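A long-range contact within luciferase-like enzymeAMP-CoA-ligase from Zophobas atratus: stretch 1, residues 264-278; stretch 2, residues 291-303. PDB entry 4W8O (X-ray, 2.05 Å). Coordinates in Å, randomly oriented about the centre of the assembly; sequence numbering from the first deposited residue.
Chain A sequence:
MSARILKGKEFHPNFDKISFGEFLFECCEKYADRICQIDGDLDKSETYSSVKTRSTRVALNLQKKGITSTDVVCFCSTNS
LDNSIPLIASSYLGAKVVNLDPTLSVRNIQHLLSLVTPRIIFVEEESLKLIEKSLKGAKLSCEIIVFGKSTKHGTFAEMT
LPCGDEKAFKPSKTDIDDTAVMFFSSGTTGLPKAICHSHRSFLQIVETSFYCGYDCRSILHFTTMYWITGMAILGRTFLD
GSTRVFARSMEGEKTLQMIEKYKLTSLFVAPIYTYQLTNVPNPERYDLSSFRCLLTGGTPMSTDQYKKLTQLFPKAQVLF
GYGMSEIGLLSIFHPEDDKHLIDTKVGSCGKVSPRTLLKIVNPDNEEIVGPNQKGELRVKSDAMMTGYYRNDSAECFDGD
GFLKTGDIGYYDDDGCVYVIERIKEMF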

# COMPACT_ATOMS: atom_id res chain seq x y z
N LEU A 264 0.89 17.33 10.68
CA LEU A 264 0.31 16.12 10.13
C LEU A 264 -1.14 15.97 10.57
O LEU A 264 -1.49 16.31 11.70
N THR A 265 -1.96 15.46 9.67
CA THR A 265 -3.35 15.15 9.93
C THR A 265 -3.54 13.67 10.20
O THR A 265 -4.56 13.29 10.78
N SER A 266 -2.59 12.84 9.76
CA SER A 266 -2.75 11.40 9.86
C SER A 266 -1.43 10.66 10.00
O SER A 266 -0.35 11.19 9.72
N LEU A 267 -1.54 9.40 10.41
CA LEU A 267 -0.41 8.52 10.53
C LEU A 267 -0.90 7.09 10.41
O LEU A 267 -1.91 6.73 11.02
N PHE A 268 -0.21 6.27 9.61
CA PHE A 268 -0.44 4.83 9.65
C PHE A 268 0.75 4.16 10.32
O PHE A 268 1.90 4.46 10.01
N VAL A 269 0.46 3.23 11.23
CA VAL A 269 1.47 2.41 11.89
C VAL A 269 0.80 1.22 12.59
O VAL A 269 -0.33 1.33 13.08
N ALA A 270 1.49 0.09 12.64
CA ALA A 270 0.95 -1.10 13.27
C ALA A 270 0.75 -0.87 14.77
O ALA A 270 1.43 -0.02 15.37
N PRO A 271 -0.21 -1.58 15.38
CA PRO A 271 -0.55 -1.34 16.79
C PRO A 271 0.64 -1.33 17.74
O PRO A 271 0.71 -0.48 18.62
N ILE A 272 1.55 -2.28 17.56
CA ILE A 272 2.63 -2.47 18.53
C ILE A 272 3.55 -1.25 18.69
O ILE A 272 4.01 -0.98 19.79
N TYR A 273 3.77 -0.51 17.61
CA TYR A 273 4.56 0.72 17.67
C TYR A 273 3.84 1.89 18.36
O TYR A 273 4.49 2.85 18.78
N THR A 274 2.51 1.83 18.50
CA THR A 274 1.77 2.91 19.17
C THR A 274 2.12 3.04 20.65
O THR A 274 1.93 4.09 21.23
N TYR A 275 2.62 1.95 21.23
CA TYR A 275 3.07 1.96 22.62
C TYR A 275 4.26 2.89 22.83
O TYR A 275 4.45 3.39 23.94
N GLN A 276 5.03 3.15 21.77
CA GLN A 276 6.08 4.17 21.83
C GLN A 276 5.52 5.59 21.91
O GLN A 276 6.15 6.47 22.48
N LEU A 277 4.33 5.81 21.34
CA LEU A 277 3.68 7.12 21.39
C LEU A 277 3.13 7.40 22.79
O LEU A 277 3.35 8.47 23.33
N THR A 278 2.41 6.44 23.35
CA THR A 278 1.77 6.59 24.65
C THR A 278 2.76 6.61 25.83
O THR A 278 2.40 7.02 26.91
N PHE A 291 -3.56 16.97 14.26
CA PHE A 291 -3.72 15.53 14.03
C PHE A 291 -5.18 15.10 14.11
O PHE A 291 -5.86 15.41 15.09
N ARG A 292 -5.65 14.39 13.09
CA ARG A 292 -7.06 13.99 13.00
C ARG A 292 -7.32 12.49 12.95
O ARG A 292 -8.43 12.06 13.23
N CYS A 293 -6.32 11.68 12.59
CA CYS A 293 -6.58 10.28 12.27
C CYS A 293 -5.36 9.37 12.46
O CYS A 293 -4.37 9.49 11.74
N LEU A 294 -5.45 8.45 13.42
CA LEU A 294 -4.44 7.42 13.59
C LEU A 294 -4.96 6.12 12.97
O LEU A 294 -5.90 5.51 13.47
N LEU A 295 -4.32 5.72 11.86
CA LEU A 295 -4.73 4.54 11.10
C LEU A 295 -3.90 3.35 11.55
O LEU A 295 -2.68 3.43 11.67
N THR A 296 -4.55 2.23 11.80
CA THR A 296 -3.83 1.08 12.30
C THR A 296 -4.59 -0.19 11.98
O THR A 296 -5.71 -0.15 11.49
N GLY A 297 -3.94 -1.31 12.23
CA GLY A 297 -4.53 -2.63 12.04
C GLY A 297 -3.42 -3.61 11.74
O GLY A 297 -2.26 -3.21 11.65
N GLY A 298 -3.78 -4.88 11.59
CA GLY A 298 -2.83 -5.92 11.20
C GLY A 298 -2.53 -6.89 12.32
O GLY A 298 -2.24 -8.06 12.07
N THR A 299 -2.56 -6.39 13.54
CA THR A 299 -2.54 -7.23 14.74
C THR A 299 -3.58 -6.59 15.67
O THR A 299 -4.00 -5.47 15.41
N PRO A 300 -4.00 -7.30 16.73
CA PRO A 300 -5.07 -6.75 17.57
C PRO A 300 -4.61 -5.61 18.49
O PRO A 300 -3.45 -5.58 18.91
N MET A 301 -5.52 -4.68 18.78
CA MET A 301 -5.25 -3.59 19.72
C MET A 301 -6.13 -3.68 20.95
O MET A 301 -7.35 -3.78 20.84
N SER A 302 -5.51 -3.61 22.13
CA SER A 302 -6.24 -3.65 23.39
C SER A 302 -7.05 -2.37 23.59
O SER A 302 -6.65 -1.30 23.14
N THR A 303 -8.17 -2.51 24.29
CA THR A 303 -9.05 -1.39 24.58
C THR A 303 -8.39 -0.28 25.40
O THR A 303 -8.65 0.90 25.19

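The apolar centre is built on two short parallel strands, one spanning 266-268 and the other beginning at C293, whose axes approach to 4.7 Å at 13°. The ladder L267 N to C293 O (3.1 Å), L295 N to L267 O (2.7 Å) and V269 N to L295 O (3.2 Å) fixes the register, so bridged partners send their side chains to the same face. On one face F268 (chi1 168°, t) lies beside L295 (m, t), with F268 CD1 4.1 Å from L295 CB; S266 and C293 share this face, their CB atoms 4.3 Å apart. L267 and L294 occupy the other. L267, with chi1 between wells at 148°, places CB 3.7 Å from CE1 of F291. The CA-to-CB bond of F291 points away overall, but its t rotamer (chi1 -166°) brings the ring back, and T265 O lies over one ring face. L294 (t, t) likewise reaches the other stretch with its end: its CD1 is 4.2 Å from CD1 of L277 (m, t), and its CD2 is 4.3 Å from CG2 of T274.

P271, which has the largest area covered by the other stretch, points toward it. Its CB meets M301 CE at 3.9 Å, because the extended t, t start of the M301 side chain and its final m turn carry the methyl inward; that methyl also lies 3.8 Å from T274 OG1. The T274 hydroxyl (p) donates to P271 O within its own stretch, OG1 to O 2.5 Å.

At the polar edge T296 (t) donates from OG1 to V269 O at 2.7 Å. OG1 is also 3.2 Å from P271 N, but proline offers no hydrogen there. Waters extend the contact: one joins I272 N (3.0 Å) to T299 OG1 (2.6 Å). Y275 OH and S302 OG, 3.5 Å apart, are bridged by another, 2.7 Å from Y275 OH and 2.7 Å from S302 OG.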

# COMPACT_ATOMS: atom_id res chain seq x y z
CB LEU A 264 1.09 14.88 10.59
CG LEU A 264 2.58 14.80 10.24
CD1 LEU A 264 3.19 13.55 10.86
CD2 LEU A 264 2.78 14.83 8.73
CB THR A 265 -4.23 15.51 8.72
OG1 THR A 265 -3.84 14.71 7.59
CG2 THR A 265 -4.11 16.98 8.39
CB SER A 266 -3.46 10.84 8.62
OG SER A 266 -4.06 11.87 7.86
CB LEU A 267 0.27 8.77 11.87
CG LEU A 267 0.98 7.63 12.60
CD1 LEU A 267 2.23 7.24 11.85
CD2 LEU A 267 1.31 8.08 14.02
CB PHE A 268 -0.65 4.20 8.28
CG PHE A 268 -0.58 2.70 8.33
CD1 PHE A 268 -1.66 1.96 8.80
CD2 PHE A 268 0.58 2.03 7.98
CE1 PHE A 268 -1.58 0.58 8.88
CE2 PHE A 268 0.66 0.65 8.06
CZ PHE A 268 -0.42 -0.07 8.52
CB VAL A 269 2.32 3.24 12.89
CG1 VAL A 269 1.51 3.65 14.11
CG2 VAL A 269 3.57 2.48 13.32
CB ALA A 270 1.86 -2.30 13.01
CB PRO A 271 -1.48 -2.50 17.13
CG PRO A 271 -2.12 -2.86 15.84
CD PRO A 271 -1.07 -2.63 14.80
CB ILE A 272 3.45 -3.74 18.23
CG1 ILE A 272 4.32 -4.10 19.45
CG2 ILE A 272 4.27 -3.57 16.96
CD1 ILE A 272 4.89 -5.49 19.40
CB TYR A 273 5.02 1.16 16.28
CG TYR A 273 5.96 0.17 15.61
CD1 TYR A 273 7.30 0.10 15.98
CD2 TYR A 273 5.50 -0.68 14.61
CE1 TYR A 273 8.16 -0.80 15.37
CE2 TYR A 273 6.35 -1.59 14.00
CZ TYR A 273 7.67 -1.64 14.38
OH TYR A 273 8.50 -2.54 13.77
CB THR A 274 0.24 2.77 19.07
OG1 THR A 274 -0.18 1.58 19.73
CG2 THR A 274 -0.21 2.77 17.63
CB TYR A 275 3.39 0.54 23.10
CG TYR A 275 2.14 -0.28 23.35
CD1 TYR A 275 1.55 -1.03 22.33
CD2 TYR A 275 1.52 -0.29 24.60
CE1 TYR A 275 0.40 -1.75 22.55
CE2 TYR A 275 0.36 -1.01 24.82
CZ TYR A 275 -0.19 -1.74 23.79
OH TYR A 275 -1.34 -2.46 24.03
CB GLN A 276 7.03 4.04 20.64
CG GLN A 276 7.85 2.76 20.66
CD GLN A 276 9.00 2.79 19.66
OE1 GLN A 276 9.66 3.81 19.49
NE2 GLN A 276 9.24 1.65 19.01
CB LEU A 277 2.53 7.21 20.38
CG LEU A 277 2.90 6.98 18.92
CD1 LEU A 277 1.65 6.90 18.06
CD2 LEU A 277 3.82 8.09 18.43
CB THR A 278 0.73 5.49 24.88
OG1 THR A 278 1.31 4.22 24.59
CG2 THR A 278 -0.50 5.71 23.97
CB PHE A 291 -2.88 14.76 15.05
CG PHE A 291 -2.69 13.32 14.71
CD1 PHE A 291 -1.84 12.94 13.68
CD2 PHE A 291 -3.35 12.33 15.43
CE1 PHE A 291 -1.65 11.61 13.36
CE2 PHE A 291 -3.17 10.99 15.12
CZ PHE A 291 -2.32 10.63 14.08
CB ARG A 292 -7.70 14.63 11.77
CG ARG A 292 -7.71 16.15 11.79
CD ARG A 292 -8.81 16.70 12.67
NE ARG A 292 -8.71 18.16 12.78
CZ ARG A 292 -7.85 18.80 13.58
NH1 ARG A 292 -7.02 18.12 14.36
NH2 ARG A 292 -7.83 20.12 13.59
CB CYS A 293 -7.08 10.19 10.83
SG CYS A 293 -7.78 8.59 10.40
CB LEU A 294 -4.10 7.21 15.07
CG LEU A 294 -2.76 6.52 15.37
CD1 LEU A 294 -2.38 6.69 16.84
CD2 LEU A 294 -2.79 5.04 15.00
CB LEU A 295 -4.54 4.79 9.60
CG LEU A 295 -5.43 5.88 9.00
CD1 LEU A 295 -4.82 6.48 7.74
CD2 LEU A 295 -6.83 5.34 8.71
CB THR A 296 -3.55 1.23 13.82
OG1 THR A 296 -2.55 0.30 14.22
CG2 THR A 296 -4.84 1.03 14.65
CB THR A 299 -1.14 -7.29 15.38
OG1 THR A 299 -0.68 -5.96 15.65
CG2 THR A 299 -0.15 -7.98 14.45
CB PRO A 300 -5.50 -7.96 18.41
CG PRO A 300 -4.29 -8.83 18.47
CD PRO A 300 -3.59 -8.65 17.15
CB MET A 301 -5.46 -2.23 19.07
CG MET A 301 -5.21 -1.08 20.04
SD MET A 301 -5.20 0.54 19.28
CE MET A 301 -3.62 0.49 18.43
CB SER A 302 -5.26 -3.80 24.57
OG SER A 302 -4.73 -2.53 24.95
CB THR A 303 -10.29 -1.86 25.34
OG1 THR A 303 -10.90 -2.95 24.63
CG2 THR A 303 -11.29 -0.74 25.48
O HOH W 1 1.53 -4.59 15.69
O HOH W 2 -2.43 -3.12 21.61
O HOH W 3 -2.46 -2.35 26.47